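Local structure of pentacotripeptide-repeat region of PRORP domain-containing protein (4ME2) at residues A136-D140 and R183-A187. The protein probably binds RNA sequence-specifically, as a pentatricopeptide repeat protein associated with group II intron RNA in the chloroplast. Sequence-based numbering, arbitrary orientation.
Sequences AAAVD and RARAA
D140 and R183 form a two-pronged salt bridge between two helices of the pentatricopeptide helix-turn-helix array, 133-151 and 184-197. R183 sits at the N-cap position of the second helix. It grips the carboxylate side-on, one nitrogen to each oxygen. NE donates to D140 OD1 at 3.0 Å, and NH2 donates to D140 OD2 at 2.8 Å. Both bonds are nearly straight, and both oxygens lie close to the guanidinium plane. OD2 uses its syn lone pair. OD1 is also met on the syn side, but out of the carboxylate plane. The paired bonds restrict the rotation of both groups, though their planes stay 27° apart. The R183 chain bends at chi2 (-45°) and chi3 (-50°), and its guanidinium ends beside D140 with A136 over one face.

Carbon contacts add to this pair. A136 CB lies over the centre of that guanidinium face, 3.6 Å from R183 CZ. V139 CG1 touches the aliphatic part of the arginine at R183 CG, 4.0 Å away. L178 of helix 168-180 touches both V139 and A186.

A186 CB comes within 3.7 Å of D140 OD1. A water also bridges the helices: it donates to D140 OD1 and accepts from A186 N, each at 2.9 Å.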
ATOM      1  N   ALA A 136      -9.350  -1.837  -7.440  1.00 20.79           N
ATOM      2  CA  ALA A 136      -9.732  -2.080  -6.048  1.00 20.10           C
ATOM      3  C   ALA A 136      -9.118  -3.381  -5.536  1.00 20.07           C
ATOM      4  O   ALA A 136      -8.571  -3.441  -4.430  1.00 19.52           O
ATOM      5  CB  ALA A 136     -11.248  -2.109  -5.914  1.00 21.34           C
ATOM      6  N   ALA A 137      -9.205  -4.422  -6.358  1.00 19.93           N
ATOM      7  CA  ALA A 137      -8.640  -5.720  -6.026  1.00 19.82           C
ATOM      8  C   ALA A 137      -7.131  -5.625  -5.876  1.00 19.27           C
ATOM      9  O   ALA A 137      -6.558  -6.238  -4.973  1.00 19.76           O
ATOM     10  CB  ALA A 137      -8.990  -6.738  -7.102  1.00 20.26           C
ATOM     11  N   ALA A 138      -6.496  -4.864  -6.765  1.00 19.02           N
ATOM     12  CA  ALA A 138      -5.043  -4.705  -6.723  1.00 18.19           C
ATOM     13  C   ALA A 138      -4.607  -3.921  -5.482  1.00 18.15           C
ATOM     14  O   ALA A 138      -3.563  -4.217  -4.897  1.00 17.60           O
ATOM     15  CB  ALA A 138      -4.529  -4.051  -7.998  1.00 18.93           C
ATOM     16  N   VAL A 139      -5.402  -2.926  -5.088  1.00 17.54           N
ATOM     17  CA  VAL A 139      -5.105  -2.166  -3.869  1.00 17.16           C
ATOM     18  C   VAL A 139      -5.263  -3.057  -2.631  1.00 17.52           C
ATOM     19  O   VAL A 139      -4.422  -3.028  -1.731  1.00 17.43           O
ATOM     20  CB  VAL A 139      -5.971  -0.895  -3.734  1.00 17.02           C
ATOM     21  CG1 VAL A 139      -5.866  -0.317  -2.330  1.00 16.96           C
ATOM     22  CG2 VAL A 139      -5.552   0.150  -4.755  1.00 18.04           C
ATOM     23  N   ASP A 140      -6.332  -3.850  -2.572  1.00 17.83           N
ATOM     24  CA  ASP A 140      -6.519  -4.749  -1.428  1.00 18.39           C
ATOM     25  C   ASP A 140      -5.352  -5.722  -1.306  1.00 18.49           C
ATOM     26  O   ASP A 140      -4.892  -6.015  -0.196  1.00 18.45           O
ATOM     27  CB  ASP A 140      -7.825  -5.542  -1.538  1.00 19.50           C
ATOM     28  CG  ASP A 140      -9.059  -4.674  -1.435  1.00 20.16           C
ATOM     29  OD1 ASP A 140      -8.958  -3.471  -1.112  1.00 19.71           O
ATOM     30  OD2 ASP A 140     -10.152  -5.221  -1.695  1.00 21.13           O
ATOM     31  N   ARG A 183     -11.847   1.573   0.254  1.00 19.02           N
ATOM     32  CA  ARG A 183     -11.318   0.237   0.518  1.00 18.83           C
ATOM     33  C   ARG A 183     -11.366  -0.055   2.012  1.00 18.76           C
ATOM     34  O   ARG A 183     -10.344  -0.040   2.713  1.00 18.42           O
ATOM     35  CB  ARG A 183      -9.907   0.068  -0.068  1.00 18.87           C
ATOM     36  CG  ARG A 183      -9.769   0.409  -1.555  1.00 19.64           C
ATOM     37  CD  ARG A 183     -10.871  -0.168  -2.437  1.00 20.79           C
ATOM     38  NE  ARG A 183     -11.093  -1.597  -2.220  1.00 20.69           N
ATOM     39  CZ  ARG A 183     -12.261  -2.208  -2.415  1.00 20.99           C
ATOM     40  NH1 ARG A 183     -13.320  -1.519  -2.833  1.00 22.21           N
ATOM     41  NH2 ARG A 183     -12.376  -3.511  -2.190  1.00 21.48           N
ATOM     42  N   ALA A 184     -12.577  -0.332   2.483  1.00 18.33           N
ATOM     43  CA  ALA A 184     -12.872  -0.427   3.908  1.00 18.81           C
ATOM     44  C   ALA A 184     -12.207  -1.611   4.587  1.00 18.79           C
ATOM     45  O   ALA A 184     -11.601  -1.463   5.649  1.00 18.76           O
ATOM     46  CB  ALA A 184     -14.374  -0.472   4.124  1.00 19.26           C
ATOM     47  N   ARG A 185     -12.333  -2.787   3.981  1.00 19.03           N
ATOM     48  CA  ARG A 185     -11.727  -3.986   4.541  1.00 19.10           C
ATOM     49  C   ARG A 185     -10.207  -3.844   4.641  1.00 18.75           C
ATOM     50  O   ARG A 185      -9.612  -4.213   5.660  1.00 19.27           O
ATOM     51  CB  ARG A 185     -12.111  -5.216   3.706  1.00 20.12           C
ATOM     52  CG  ARG A 185     -11.528  -6.532   4.204  1.00 22.40           C
ATOM     53  CD  ARG A 185     -11.911  -6.826   5.647  1.00 22.63           C
ATOM     54  NE  ARG A 185     -13.360  -6.902   5.837  1.00 24.12           N
ATOM     55  CZ  ARG A 185     -13.967  -6.889   7.018  1.00 23.93           C
ATOM     56  NH1 ARG A 185     -13.259  -6.805   8.137  1.00 25.28           N
ATOM     57  NH2 ARG A 185     -15.293  -6.958   7.078  1.00 25.43           N
ATOM     58  N   ALA A 186      -9.592  -3.317   3.582  1.00 18.69           N
ATOM     59  CA  ALA A 186      -8.150  -3.052   3.566  1.00 18.56           C
ATOM     60  C   ALA A 186      -7.741  -2.108   4.702  1.00 18.75           C
ATOM     61  O   ALA A 186      -6.764  -2.370   5.409  1.00 18.63           O
ATOM     62  CB  ALA A 186      -7.708  -2.503   2.213  1.00 18.56           C
ATOM     63  N   ALA A 187      -8.496  -1.025   4.888  1.00 18.61           N
ATOM     64  CA  ALA A 187      -8.211  -0.085   5.976  1.00 18.84           C
ATOM     65  C   ALA A 187      -8.319  -0.789   7.337  1.00 19.53           C
ATOM     66  O   ALA A 187      -7.437  -0.664   8.201  1.00 19.68           O
ATOM     67  CB  ALA A 187      -9.147   1.121   5.904  1.00 18.86           C
TER
HETATM   68  O   HOH W   1     -10.880  -2.979   0.988  1.00 20.58           O